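Local atomic coordinates of DUF1254 domain-containing protein (Vibrio parahaemolyticus, PDB entry 3U07), a protein that is of unknown function but pairs a DUF1254 and a DUF1214 domain and, carrying a signal sequence, is probably exported from the cytoplasm. Residues Phe47-Thr50 and Ala51-Asn55; Asn55-Leu58 and Asn59-Gln62; Val178-Asn181 and Tyr182-Gln185; Asn187-Leu191 and Ser192-Gly196; Arg218-Phe221 and Val222-Asp225. The protein carries 2 engineered substitutions. All coordinates share one frame; numbering follows the deposited sequence.

Contact 1 (Phe47-Thr50 and Ala51-Asn55); sequences FYHT and AVENN
The last turns of helix 26-52 widen into a pi-type turn, in which V52 N reaches back five residues to F47 O at 3.2 Å and E53 N to Y48 O at 3.0 Å, before N55 with its positive phi ends the helix in a Schellman motif. On the buried flank, the F47 ring spans two residues: CE1 rests on A51 CB at 3.4 Å, while CE2 meets V52 CG2. A methyl at 51 suits this close approach, and W88, edge-to-face with F47, packs beyond it. The other branch of V52, CG1, is anti to the backbone N (chi1 178°) and sits over one face of the Y48 ring, toward its rim, in a CH-pi contact 4.0 Å from the centroid. E53 folds back alongside H49, and its OE1 lies at the imidazole edge, 3.0 Å from CD2. N54 ND2 donates to T50 O at 2.9 Å, in the carbonyl plane and on a lone pair, with the acceptor also in the amide plane. The chemistry is thus divided: carbon packing lines one flank, whereas at the helix end the side-chain amide of N54 adds a donor for T50 O and probably helps fix the turn.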
loop_
_atom_site.group_PDB
_atom_site.type_symbol
_atom_site.label_atom_id
_atom_site.label_comp_id
_atom_site.label_asym_id
_atom_site.label_seq_id
_atom_site.Cartn_x
_atom_site.Cartn_y
_atom_site.Cartn_z
ATOM N N PHE A 47 -12.187 -5.523 1.525
ATOM C CA PHE A 47 -13.164 -4.491 1.859
ATOM C C PHE A 47 -14.299 -5.100 2.685
ATOM O O PHE A 47 -14.763 -4.508 3.659
ATOM C CB PHE A 47 -13.744 -3.871 0.580
ATOM C CG PHE A 47 -14.868 -2.900 0.830
ATOM C CD1 PHE A 47 -14.612 -1.624 1.333
ATOM C CD2 PHE A 47 -16.188 -3.270 0.589
ATOM C CE1 PHE A 47 -15.655 -0.735 1.595
ATOM C CE2 PHE A 47 -17.239 -2.386 0.851
ATOM C CZ PHE A 47 -16.970 -1.117 1.354
ATOM N N TYR A 48 -14.733 -6.295 2.295
ATOM C CA TYR A 48 -15.829 -6.969 2.984
ATOM C C TYR A 48 -15.455 -7.302 4.416
ATOM O O TYR A 48 -16.195 -7.003 5.354
ATOM C CB TYR A 48 -16.210 -8.264 2.260
ATOM C CG TYR A 48 -17.522 -8.851 2.736
ATOM C CD1 TYR A 48 -18.728 -8.493 2.131
ATOM C CD2 TYR A 48 -17.566 -9.731 3.822
ATOM C CE1 TYR A 48 -19.943 -8.991 2.591
ATOM C CE2 TYR A 48 -18.779 -10.231 4.294
ATOM C CZ TYR A 48 -19.961 -9.857 3.673
ATOM O OH TYR A 48 -21.158 -10.345 4.132
ATOM N N HIS A 49 -14.292 -7.918 4.578
ATOM C CA HIS A 49 -13.839 -8.318 5.900
ATOM C C HIS A 49 -13.489 -7.164 6.824
ATOM O O HIS A 49 -13.428 -7.343 8.039
ATOM C CB HIS A 49 -12.675 -9.301 5.759
ATOM C CG HIS A 49 -13.095 -10.634 5.218
ATOM N ND1 HIS A 49 -12.451 -11.255 4.169
ATOM C CD2 HIS A 49 -14.123 -11.449 5.561
ATOM C CE1 HIS A 49 -13.064 -12.391 3.887
ATOM N NE2 HIS A 49 -14.082 -12.532 4.717
ATOM N N THR A 50 -13.271 -5.977 6.262
ATOM C CA THR A 50 -12.967 -4.822 7.096
ATOM C C THR A 50 -14.176 -3.895 7.232
ATOM O O THR A 50 -14.876 -3.922 8.245
ATOM C CB THR A 50 -11.774 -4.012 6.547
ATOM O OG1 THR A 50 -11.977 -3.730 5.160
ATOM C CG2 THR A 50 -10.478 -4.790 6.718
ATOM N N ALA A 51 -14.432 -3.093 6.203
ATOM C CA ALA A 51 -15.539 -2.142 6.222
ATOM C C ALA A 51 -16.951 -2.718 6.327
ATOM O O ALA A 51 -17.767 -2.209 7.090
ATOM C CB ALA A 51 -15.455 -1.222 4.991
ATOM N N VAL A 52 -17.254 -3.766 5.571
ATOM C CA VAL A 52 -18.604 -4.318 5.610
ATOM C C VAL A 52 -18.995 -5.011 6.914
ATOM O O VAL A 52 -20.004 -4.651 7.525
ATOM C CB VAL A 52 -18.856 -5.293 4.429
ATOM C CG1 VAL A 52 -20.258 -5.881 4.527
ATOM C CG2 VAL A 52 -18.702 -4.558 3.107
ATOM N N GLU A 53 -18.213 -5.986 7.365
ATOM C CA GLU A 53 -18.598 -6.666 8.590
ATOM C C GLU A 53 -18.221 -5.970 9.893
ATOM O O GLU A 53 -18.444 -6.507 10.975
ATOM C CB GLU A 53 -18.128 -8.127 8.576
ATOM C CG GLU A 53 -16.663 -8.387 8.359
ATOM C CD GLU A 53 -16.406 -9.854 8.059
ATOM O OE1 GLU A 53 -15.243 -10.300 8.154
ATOM O OE2 GLU A 53 -17.377 -10.562 7.718
ATOM N N ASN A 54 -17.662 -4.769 9.788
ATOM C CA ASN A 54 -17.323 -3.981 10.965
ATOM C C ASN A 54 -18.137 -2.701 10.850
ATOM O O ASN A 54 -18.032 -1.782 11.663
ATOM C CB ASN A 54 -15.828 -3.682 11.011
ATOM C CG ASN A 54 -15.021 -4.867 11.511
ATOM O OD1 ASN A 54 -15.095 -5.230 12.687
ATOM N ND2 ASN A 54 -14.262 -5.490 10.616
ATOM N N ASN A 55 -18.972 -2.679 9.818
ATOM C CA ASN A 55 -19.856 -1.566 9.528
ATOM C C ASN A 55 -19.153 -0.219 9.613
ATOM O O ASN A 55 -19.558 0.658 10.372
ATOM C CB ASN A 55 -21.063 -1.609 10.476
ATOM C CG ASN A 55 -22.275 -0.883 9.915
ATOM O OD1 ASN A 55 -22.510 -0.883 8.704
ATOM N ND2 ASN A 55 -23.062 -0.280 10.797
#

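Contact 2 (Asn55-Leu58 and Asn59-Gln62); sequences NYPL and NEFQ. Engineered in segment 59-62: E60 (natural residue Arg).
Stacking joins Y56 to Q62, the two side chains that close this bend from its ends. Q62 CG sits over the Y56 face in a CH-pi contact, 4.1 Å from the ring centroid, and the amide beyond it stacks, offset, past the CD2-CE2 rim, with the planes 25° apart and NE2 standing 3.6 Å from CD2. Glutamine suits the place because its extended chain lays a methylene on the face and its flat amide along the rim. The second kind is van der Waals contact: E60, an engineered residue replacing arginine, runs across the P57 ring at about a right angle and brings OE1 to 3.4 Å from P57 CG. Third comes solvent. One water donates to both P57 O, at 2.9 Å, and E60 O, bridging the two arms of the bend through their backbones. N59 turns the chain with a positive phi of 59°, a conformation that asparagine adopts more readily than most residues. Its side chain leaves the bend, OD1 accepting from D90 N. The whole bend follows helix 26-52 and runs beside strand 82-90, with backbone bonds from N59 to W88 and from Q62 to M86; L58 packs on F47 of the helix and on L161 of strand 161-169, while F61 and N59 reach I188 of strand 187-190.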
loop_
_atom_site.group_PDB
_atom_site.type_symbol
_atom_site.label_atom_id
_atom_site.label_comp_id
_atom_site.label_asym_id
_atom_site.label_seq_id
_atom_site.Cartn_x
_atom_site.Cartn_y
_atom_site.Cartn_z
ATOM N N ASN A 55 -18.972 -2.679 9.818
ATOM C CA ASN A 55 -19.856 -1.566 9.528
ATOM C C ASN A 55 -19.153 -0.219 9.613
ATOM O O ASN A 55 -19.558 0.658 10.372
ATOM C CB ASN A 55 -21.063 -1.609 10.476
ATOM C CG ASN A 55 -22.275 -0.883 9.915
ATOM O OD1 ASN A 55 -22.510 -0.883 8.704
ATOM N ND2 ASN A 55 -23.062 -0.280 10.797
ATOM N N TYR A 56 -18.086 -0.062 8.833
ATOM C CA TYR A 56 -17.347 1.196 8.811
ATOM C C TYR A 56 -18.083 2.221 7.961
ATOM O O TYR A 56 -18.464 1.940 6.824
ATOM C CB TYR A 56 -15.951 1.018 8.211
ATOM C CG TYR A 56 -14.971 0.260 9.070
ATOM C CD1 TYR A 56 -15.183 0.106 10.439
ATOM C CD2 TYR A 56 -13.810 -0.279 8.515
ATOM C CE1 TYR A 56 -14.261 -0.567 11.235
ATOM C CE2 TYR A 56 -12.883 -0.951 9.300
ATOM C CZ TYR A 56 -13.112 -1.094 10.658
ATOM O OH TYR A 56 -12.196 -1.771 11.432
ATOM N N PRO A 57 -18.322 3.418 8.506
ATOM C CA PRO A 57 -19.019 4.376 7.650
ATOM C C PRO A 57 -18.083 4.790 6.513
ATOM O O PRO A 57 -16.867 4.890 6.698
ATOM C CB PRO A 57 -19.351 5.523 8.605
ATOM C CG PRO A 57 -18.313 5.398 9.685
ATOM C CD PRO A 57 -18.219 3.914 9.887
ATOM N N LEU A 58 -18.647 4.998 5.333
ATOM C CA LEU A 58 -17.859 5.395 4.178
ATOM C C LEU A 58 -17.659 6.914 4.180
ATOM O O LEU A 58 -18.411 7.648 4.822
ATOM C CB LEU A 58 -18.564 4.935 2.900
ATOM C CG LEU A 58 -18.860 3.427 2.871
ATOM C CD1 LEU A 58 -19.648 3.078 1.620
ATOM C CD2 LEU A 58 -17.557 2.637 2.913
ATOM N N ASN A 59 -16.630 7.377 3.476
ATOM C CA ASN A 59 -16.325 8.803 3.401
ATOM C C ASN A 59 -16.062 9.402 4.777
ATOM O O ASN A 59 -16.490 10.516 5.082
ATOM C CB ASN A 59 -17.459 9.564 2.693
ATOM C CG ASN A 59 -17.539 9.239 1.210
ATOM O OD1 ASN A 59 -16.513 9.065 0.550
ATOM N ND2 ASN A 59 -18.753 9.170 0.676
ATOM N N GLU A 60 -15.351 8.635 5.599
ATOM C CA GLU A 60 -14.968 9.041 6.949
ATOM C C GLU A 60 -13.696 8.292 7.315
ATOM O O GLU A 60 -13.502 7.153 6.891
ATOM C CB GLU A 60 -16.048 8.676 7.975
ATOM C CG GLU A 60 -17.268 9.587 8.001
ATOM C CD GLU A 60 -18.244 9.228 9.120
ATOM O OE1 GLU A 60 -17.792 8.684 10.152
ATOM O OE2 GLU A 60 -19.456 9.501 8.974
ATOM N N PHE A 61 -12.823 8.935 8.082
ATOM C CA PHE A 61 -11.600 8.293 8.536
ATOM C C PHE A 61 -12.054 7.333 9.638
ATOM O O PHE A 61 -12.883 7.695 10.474
ATOM C CB PHE A 61 -10.637 9.338 9.105
ATOM C CG PHE A 61 -10.136 10.322 8.083
ATOM C CD1 PHE A 61 -9.312 9.903 7.038
ATOM C CD2 PHE A 61 -10.496 11.663 8.155
ATOM C CE1 PHE A 61 -8.852 10.807 6.082
ATOM C CE2 PHE A 61 -10.042 12.576 7.201
ATOM C CZ PHE A 61 -9.219 12.146 6.162
ATOM N N GLN A 62 -11.537 6.110 9.628
ATOM C CA GLN A 62 -11.917 5.116 10.631
ATOM C C GLN A 62 -11.689 5.598 12.058
ATOM O O GLN A 62 -10.552 5.730 12.502
ATOM C CB GLN A 62 -11.146 3.820 10.398
ATOM C CG GLN A 62 -11.769 2.919 9.350
ATOM C CD GLN A 62 -10.758 1.986 8.718
ATOM O OE1 GLN A 62 -9.828 1.521 9.380
ATOM N NE2 GLN A 62 -10.940 1.696 7.432
HETATM O O HOH W 1 -14.172 5.017 5.756
#

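Contact 3 (Val178-Asn181 and Tyr182-Gln185); sequences VALN and YMDQ
V178 and Y182, one helical turn apart, belong to an i to i+4 contact in the final turns of helix 173-183, an alpha-helix packed against the antiparallel sheet that contains strands 82-90 and 161-169. The backbone pattern supports this: M183 N donates to A179 O at 2.9 Å, although the placing of that oxygen is less certain, and D184 N donates to L180 O at 3.1 Å. The bond from Y182 N to V178 O, at 3.3 Å, is weak. V178 and Y182 lie side by side and point the same way, the valine methyl CG1 resting 3.9 Å from ring atom CE2. Placing CG1 anti to the backbone N (chi1 172°) turns this branch along the helix toward the ring, and the beta-branched residue thereby offers a methyl to the tyrosine without needing a long chain. Both side chains also touch D104 in a nearby loop. A179 and M183, here selenomethionine, occupy the buried flank, where they meet L83 and I168; the small alanine is consistent with a close approach of helix and strands, and the long flexible chain at 183 reaches further, to L85. L180, N181, D184 and Q185 are on the exposed side, as suits their largely polar character. L180 is the apolar member of that group, and its end approaches D184: the leucine side chain lies aslant the aspartate, with L180 CD2 3.5 Å from D184 OD1.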
loop_
_atom_site.group_PDB
_atom_site.type_symbol
_atom_site.label_atom_id
_atom_site.label_comp_id
_atom_site.label_asym_id
_atom_site.label_seq_id
_atom_site.Cartn_x
_atom_site.Cartn_y
_atom_site.Cartn_z
ATOM N N VAL A 178 2.946 17.163 17.172
ATOM C CA VAL A 178 2.849 18.213 16.165
ATOM C C VAL A 178 2.077 17.648 14.981
ATOM O O VAL A 178 1.085 18.227 14.540
ATOM C CB VAL A 178 4.243 18.671 15.671
ATOM C CG1 VAL A 178 4.093 19.617 14.489
ATOM C CG2 VAL A 178 4.992 19.364 16.797
ATOM N N ALA A 179 2.539 16.506 14.481
ATOM C CA ALA A 179 1.906 15.848 13.345
ATOM C C ALA A 179 0.433 15.584 13.622
ATOM O O ALA A 179 -0.401 15.716 12.731
ATOM C CB ALA A 179 2.623 14.542 13.033
ATOM N N LEU A 180 0.117 15.218 14.861
ATOM C CA LEU A 180 -1.261 14.940 15.240
ATOM C C LEU A 180 -2.146 16.170 15.103
ATOM O O LEU A 180 -3.315 16.059 14.731
ATOM C CB LEU A 180 -1.330 14.419 16.673
ATOM C CG LEU A 180 -1.798 12.969 16.767
ATOM C CD1 LEU A 180 -1.916 12.568 18.225
ATOM C CD2 LEU A 180 -3.138 12.821 16.056
ATOM N N ASN A 181 -1.603 17.342 15.419
ATOM C CA ASN A 181 -2.379 18.567 15.291
ATOM C C ASN A 181 -2.686 18.808 13.821
ATOM O O ASN A 181 -3.679 19.450 13.484
ATOM C CB ASN A 181 -1.621 19.767 15.860
ATOM C CG ASN A 181 -1.936 20.006 17.320
ATOM O OD1 ASN A 181 -3.080 19.855 17.749
ATOM N ND2 ASN A 181 -0.927 20.396 18.088
ATOM N N TYR A 182 -1.825 18.294 12.949
ATOM C CA TYR A 182 -2.033 18.445 11.519
ATOM C C TYR A 182 -3.045 17.421 10.998
ATOM O O TYR A 182 -3.979 17.778 10.275
ATOM C CB TYR A 182 -0.703 18.309 10.771
ATOM C CG TYR A 182 0.113 19.582 10.752
ATOM C CD1 TYR A 182 -0.393 20.744 10.171
ATOM C CD2 TYR A 182 1.394 19.629 11.303
ATOM C CE1 TYR A 182 0.355 21.921 10.140
ATOM C CE2 TYR A 182 2.150 20.801 11.274
ATOM C CZ TYR A 182 1.623 21.942 10.693
ATOM O OH TYR A 182 2.362 23.105 10.670
HETATM N N MSE A 183 -2.876 16.157 11.383
HETATM C CA MSE A 183 -3.780 15.102 10.930
HETATM C C MSE A 183 -5.224 15.398 11.305
HETATM O O MSE A 183 -6.149 15.016 10.591
HETATM C CB MSE A 183 -3.388 13.746 11.524
HETATM C CG MSE A 183 -1.931 13.620 11.917
HETATM SE SE MSE A 183 -1.263 11.821 11.783
HETATM C CE MSE A 183 -2.933 10.864 11.613
ATOM N N ASP A 184 -5.416 16.074 12.432
ATOM C CA ASP A 184 -6.754 16.404 12.899
ATOM C C ASP A 184 -7.452 17.335 11.927
ATOM O O ASP A 184 -8.682 17.414 11.903
ATOM C CB ASP A 184 -6.681 17.055 14.284
ATOM C CG ASP A 184 -6.463 16.043 15.392
ATOM O OD1 ASP A 184 -5.648 15.115 15.208
ATOM O OD2 ASP A 184 -7.102 16.178 16.455
ATOM N N GLN A 185 -6.659 18.035 11.120
ATOM C CA GLN A 185 -7.204 18.970 10.150
ATOM C C GLN A 185 -7.581 18.315 8.824
ATOM O O GLN A 185 -8.258 18.925 7.999
ATOM C CB GLN A 185 -6.223 20.123 9.937
ATOM C CG GLN A 185 -6.040 20.960 11.197
ATOM C CD GLN A 185 -5.135 22.148 10.983
ATOM O OE1 GLN A 185 -3.930 22.080 11.224
ATOM N NE2 GLN A 185 -5.710 23.246 10.509
#

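Contact 4 (Asn187-Leu191 and Ser192-Gly196); sequences NIRTL and SEYLG
T190 O accepts from Y194 N at 2.8 Å, nearly in line with the C=O, in the first turn of helix 191-195, and as the N-cap of that helix T190 also receives E193 N on its OG1, at 3.2 Å. Threonine suits a cap because OG1, set between the backbone N and carbonyl carbon (chi1 55°), turns toward the amides that open the helix. The neighbouring hydroxyl, S192 OG, is bonded to E94. Y194 CD1 stands over the centre of one face of the R189 guanidinium, 3.5 Å above its plane, with the two planes 58° apart. This is contact through ring carbon, and the arginine's NH2 bonds to S99 while Y194 OH bonds to S150. E193 instead sends its carboxylate past the aliphatic part of R189, OE2 3.4 Å from CG, the charged groups themselves staying apart. A water links R189 NH1 to E193 O. Together these join edge strand 187-190 to the helix that follows it. G196, at positive phi, ends that helix in a Schellman motif. Buried L191 meets the more exposed L195 methyl to methyl, L191 CD1 lying 3.6 Å from L195 CD1.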
loop_
_atom_site.group_PDB
_atom_site.type_symbol
_atom_site.label_atom_id
_atom_site.label_comp_id
_atom_site.label_asym_id
_atom_site.label_seq_id
_atom_site.Cartn_x
_atom_site.Cartn_y
_atom_site.Cartn_z
ATOM N N ASN A 187 -9.708 16.183 6.377
ATOM C CA ASN A 187 -11.157 16.045 6.407
ATOM C C ASN A 187 -11.645 15.382 5.129
ATOM O O ASN A 187 -10.936 15.369 4.125
ATOM C CB ASN A 187 -11.774 17.445 6.551
ATOM C CG ASN A 187 -13.240 17.414 6.957
ATOM O OD1 ASN A 187 -13.779 16.369 7.308
ATOM N ND2 ASN A 187 -13.885 18.572 6.923
ATOM N N ILE A 188 -12.840 14.802 5.186
ATOM C CA ILE A 188 -13.463 14.169 4.023
ATOM C C ILE A 188 -14.888 14.701 3.965
ATOM O O ILE A 188 -15.633 14.597 4.938
ATOM C CB ILE A 188 -13.561 12.638 4.147
ATOM C CG1 ILE A 188 -12.172 12.013 4.237
ATOM C CG2 ILE A 188 -14.327 12.076 2.938
ATOM C CD1 ILE A 188 -12.216 10.527 4.541
ATOM N N ARG A 189 -15.266 15.273 2.828
ATOM C CA ARG A 189 -16.606 15.822 2.660
ATOM C C ARG A 189 -17.143 15.542 1.259
ATOM O O ARG A 189 -16.388 15.548 0.288
ATOM C CB ARG A 189 -16.586 17.341 2.867
ATOM C CG ARG A 189 -16.421 17.816 4.300
ATOM C CD ARG A 189 -16.250 19.323 4.336
ATOM N NE ARG A 189 -14.916 19.730 3.899
ATOM C CZ ARG A 189 -14.549 20.991 3.705
ATOM N NH1 ARG A 189 -15.421 21.969 3.902
ATOM N NH2 ARG A 189 -13.309 21.278 3.328
ATOM N N THR A 190 -18.442 15.282 1.156
ATOM C CA THR A 190 -19.054 15.069 -0.147
ATOM C C THR A 190 -19.105 16.458 -0.788
ATOM O O THR A 190 -19.073 17.472 -0.089
ATOM C CB THR A 190 -20.502 14.539 -0.037
ATOM O OG1 THR A 190 -21.279 15.428 0.774
ATOM C CG2 THR A 190 -20.514 13.145 0.563
ATOM N N LEU A 191 -19.176 16.503 -2.112
ATOM C CA LEU A 191 -19.230 17.774 -2.822
ATOM C C LEU A 191 -20.364 18.651 -2.288
ATOM O O LEU A 191 -20.152 19.820 -1.978
ATOM C CB LEU A 191 -19.427 17.530 -4.321
ATOM C CG LEU A 191 -19.564 18.776 -5.198
ATOM C CD1 LEU A 191 -18.342 19.692 -5.025
ATOM C CD2 LEU A 191 -19.731 18.341 -6.648
ATOM N N SER A 192 -21.562 18.082 -2.169
ATOM C CA SER A 192 -22.701 18.848 -1.681
ATOM C C SER A 192 -22.412 19.421 -0.301
ATOM O O SER A 192 -22.652 20.606 -0.060
ATOM C CB SER A 192 -23.968 17.984 -1.652
ATOM O OG SER A 192 -23.798 16.851 -0.824
ATOM N N GLU A 193 -21.890 18.589 0.600
ATOM C CA GLU A 193 -21.555 19.053 1.947
ATOM C C GLU A 193 -20.531 20.179 1.840
ATOM O O GLU A 193 -20.633 21.198 2.522
ATOM C CB GLU A 193 -20.955 17.916 2.785
ATOM C CG GLU A 193 -20.689 18.301 4.243
ATOM C CD GLU A 193 -20.059 17.177 5.056
ATOM O OE1 GLU A 193 -20.300 15.991 4.735
ATOM O OE2 GLU A 193 -19.337 17.480 6.031
ATOM N N TYR A 194 -19.543 19.980 0.975
ATOM C CA TYR A 194 -18.479 20.955 0.749
ATOM C C TYR A 194 -19.055 22.290 0.290
ATOM O O TYR A 194 -18.593 23.352 0.704
ATOM C CB TYR A 194 -17.531 20.423 -0.325
ATOM C CG TYR A 194 -16.299 21.256 -0.585
ATOM C CD1 TYR A 194 -15.155 21.108 0.198
ATOM C CD2 TYR A 194 -16.252 22.143 -1.659
ATOM C CE1 TYR A 194 -13.991 21.818 -0.089
ATOM C CE2 TYR A 194 -15.097 22.858 -1.953
ATOM C CZ TYR A 194 -13.970 22.688 -1.167
ATOM O OH TYR A 194 -12.821 23.381 -1.471
ATOM N N LEU A 195 -20.064 22.228 -0.572
ATOM C CA LEU A 195 -20.680 23.434 -1.106
ATOM C C LEU A 195 -21.849 23.933 -0.261
ATOM O O LEU A 195 -22.412 24.991 -0.545
ATOM C CB LEU A 195 -21.135 23.184 -2.552
ATOM C CG LEU A 195 -20.020 22.814 -3.544
ATOM C CD1 LEU A 195 -20.610 22.506 -4.913
ATOM C CD2 LEU A 195 -19.019 23.964 -3.643
ATOM N N GLY A 196 -22.192 23.180 0.784
ATOM C CA GLY A 196 -23.299 23.556 1.651
ATOM C C GLY A 196 -24.614 23.455 0.902
ATOM O O GLY A 196 -25.513 24.275 1.075
HETATM O O HOH W 2 -18.434 21.818 4.666
#

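Contact 5 (Arg218-Phe221 and Val222-Asp225); sequences RVNF and VLCD
Regular alpha-helical bonds carry the backbone through the end of helix 215-224: V222 N donates to R218 O at 3.0 Å, L223 N to V219 O at 2.9 Å and C224 N to N220 O at 3.1 Å. The series then slackens, the bond from D225 N to F221 O being weak at 3.4 Å, and D225 is the first residue to leave helical angles. Between the segments the chief apolar pair is V219 with L223, side by side and pointing the same way, where V219 CG1 touches L223 CD2 at 3.5 Å. These two branched aliphatic residues, one turn apart, pack against each other along one side of the helix, and L223 also meets Y36 of helix 26-52. V222 brings CG2 to 3.5 Å from R218 O, lying along the backbone, and packs on I40 and Y44 of the same helix; a compact beta-branched chain suits such close helix packing. F221 folds its ring beside the next peptide, CD2 being 3.5 Å from V222 N, and rests on P208. The polar groups find their partners outside the two segments. R218 forms a salt bridge with D41, and buried N220 satisfies its amide with E245 N through OD1 and with G243 O and K248 O through ND2. D225 OD2 forms a salt bridge with R205, and OD1 a hydrogen bond with N160. C224 is joined to C247: a helix C terminus cross-linked by a disulfide to the segment between helices 233-239 and 253-273, and packed against helix 26-52.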
loop_
_atom_site.group_PDB
_atom_site.type_symbol
_atom_site.label_atom_id
_atom_site.label_comp_id
_atom_site.label_asym_id
_atom_site.label_seq_id
_atom_site.Cartn_x
_atom_site.Cartn_y
_atom_site.Cartn_z
ATOM N N ARG A 218 -18.659 -11.999 -7.317
ATOM C CA ARG A 218 -18.005 -10.922 -6.582
ATOM C C ARG A 218 -17.346 -9.943 -7.560
ATOM O O ARG A 218 -17.544 -8.733 -7.462
ATOM C CB ARG A 218 -16.957 -11.480 -5.610
ATOM C CG ARG A 218 -17.551 -12.259 -4.426
ATOM C CD ARG A 218 -16.478 -12.623 -3.398
ATOM N NE ARG A 218 -15.416 -13.452 -3.970
ATOM C CZ ARG A 218 -15.396 -14.782 -3.948
ATOM N NH1 ARG A 218 -16.381 -15.463 -3.373
ATOM N NH2 ARG A 218 -14.394 -15.434 -4.518
ATOM N N VAL A 219 -16.573 -10.467 -8.508
ATOM C CA VAL A 219 -15.910 -9.615 -9.486
ATOM C C VAL A 219 -16.924 -8.842 -10.344
ATOM O O VAL A 219 -16.758 -7.644 -10.564
ATOM C CB VAL A 219 -14.976 -10.438 -10.404
ATOM C CG1 VAL A 219 -14.463 -9.563 -11.557
ATOM C CG2 VAL A 219 -13.792 -10.972 -9.592
ATOM N N ASN A 220 -17.962 -9.517 -10.837
ATOM C CA ASN A 220 -18.974 -8.842 -11.656
ATOM C C ASN A 220 -19.694 -7.767 -10.842
ATOM O O ASN A 220 -20.081 -6.727 -11.375
ATOM C CB ASN A 220 -19.991 -9.847 -12.210
ATOM C CG ASN A 220 -19.386 -10.771 -13.251
ATOM O OD1 ASN A 220 -18.235 -10.606 -13.654
ATOM N ND2 ASN A 220 -20.163 -11.748 -13.697
ATOM N N PHE A 221 -19.866 -8.021 -9.548
ATOM C CA PHE A 221 -20.512 -7.061 -8.659
ATOM C C PHE A 221 -19.667 -5.783 -8.557
ATOM O O PHE A 221 -20.178 -4.669 -8.696
ATOM C CB PHE A 221 -20.675 -7.667 -7.261
ATOM C CG PHE A 221 -21.150 -6.687 -6.230
ATOM C CD1 PHE A 221 -22.495 -6.335 -6.149
ATOM C CD2 PHE A 221 -20.248 -6.099 -5.349
ATOM C CE1 PHE A 221 -22.935 -5.411 -5.197
ATOM C CE2 PHE A 221 -20.672 -5.175 -4.396
ATOM C CZ PHE A 221 -22.021 -4.830 -4.320
ATOM N N VAL A 222 -18.372 -5.949 -8.302
ATOM C CA VAL A 222 -17.479 -4.801 -8.192
ATOM C C VAL A 222 -17.363 -4.068 -9.526
ATOM O O VAL A 222 -17.355 -2.838 -9.570
ATOM C CB VAL A 222 -16.072 -5.233 -7.738
ATOM C CG1 VAL A 222 -15.112 -4.056 -7.825
ATOM C CG2 VAL A 222 -16.137 -5.759 -6.311
ATOM N N LEU A 223 -17.272 -4.835 -10.606
ATOM C CA LEU A 223 -17.151 -4.284 -11.953
ATOM C C LEU A 223 -18.337 -3.372 -12.263
ATOM O O LEU A 223 -18.201 -2.365 -12.945
ATOM C CB LEU A 223 -17.119 -5.429 -12.972
ATOM C CG LEU A 223 -15.900 -5.765 -13.850
ATOM C CD1 LEU A 223 -14.628 -5.116 -13.374
ATOM C CD2 LEU A 223 -15.764 -7.274 -13.878
ATOM N N CYS A 224 -19.500 -3.743 -11.745
ATOM C CA CYS A 224 -20.726 -2.990 -11.973
ATOM C C CYS A 224 -20.710 -1.634 -11.274
ATOM O O CYS A 224 -21.206 -0.650 -11.812
ATOM C CB CYS A 224 -21.929 -3.799 -11.467
ATOM S SG CYS A 224 -23.548 -3.230 -12.086
ATOM N N ASP A 225 -20.123 -1.596 -10.082
ATOM C CA ASP A 225 -20.073 -0.391 -9.256
ATOM C C ASP A 225 -19.040 0.636 -9.695
ATOM O O ASP A 225 -18.133 0.995 -8.940
ATOM C CB ASP A 225 -19.838 -0.806 -7.796
ATOM C CG ASP A 225 -19.897 0.364 -6.830
ATOM O OD1 ASP A 225 -20.635 1.330 -7.109
ATOM O OD2 ASP A 225 -19.215 0.308 -5.781
#

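Overall arrangement
Each contact is local, closing only a turn or bend, and the five follow in series without nesting or crossing. Contact 1 ends helix 26-52 and shares N55 with contact 2, which turns the chain toward strand 82-90; A51 O probably bonds to Y56 N. Contact 3 closes helix 173-183, and its chain runs on into contact 4, where strand 187-190 passes into a short helix. Contacts 2 and 4 touch, joining the bend to edge strand 187-190. Contact 5, about 16 Å from contact 1 between centres, ends helix 215-224, which packs on helix 26-52.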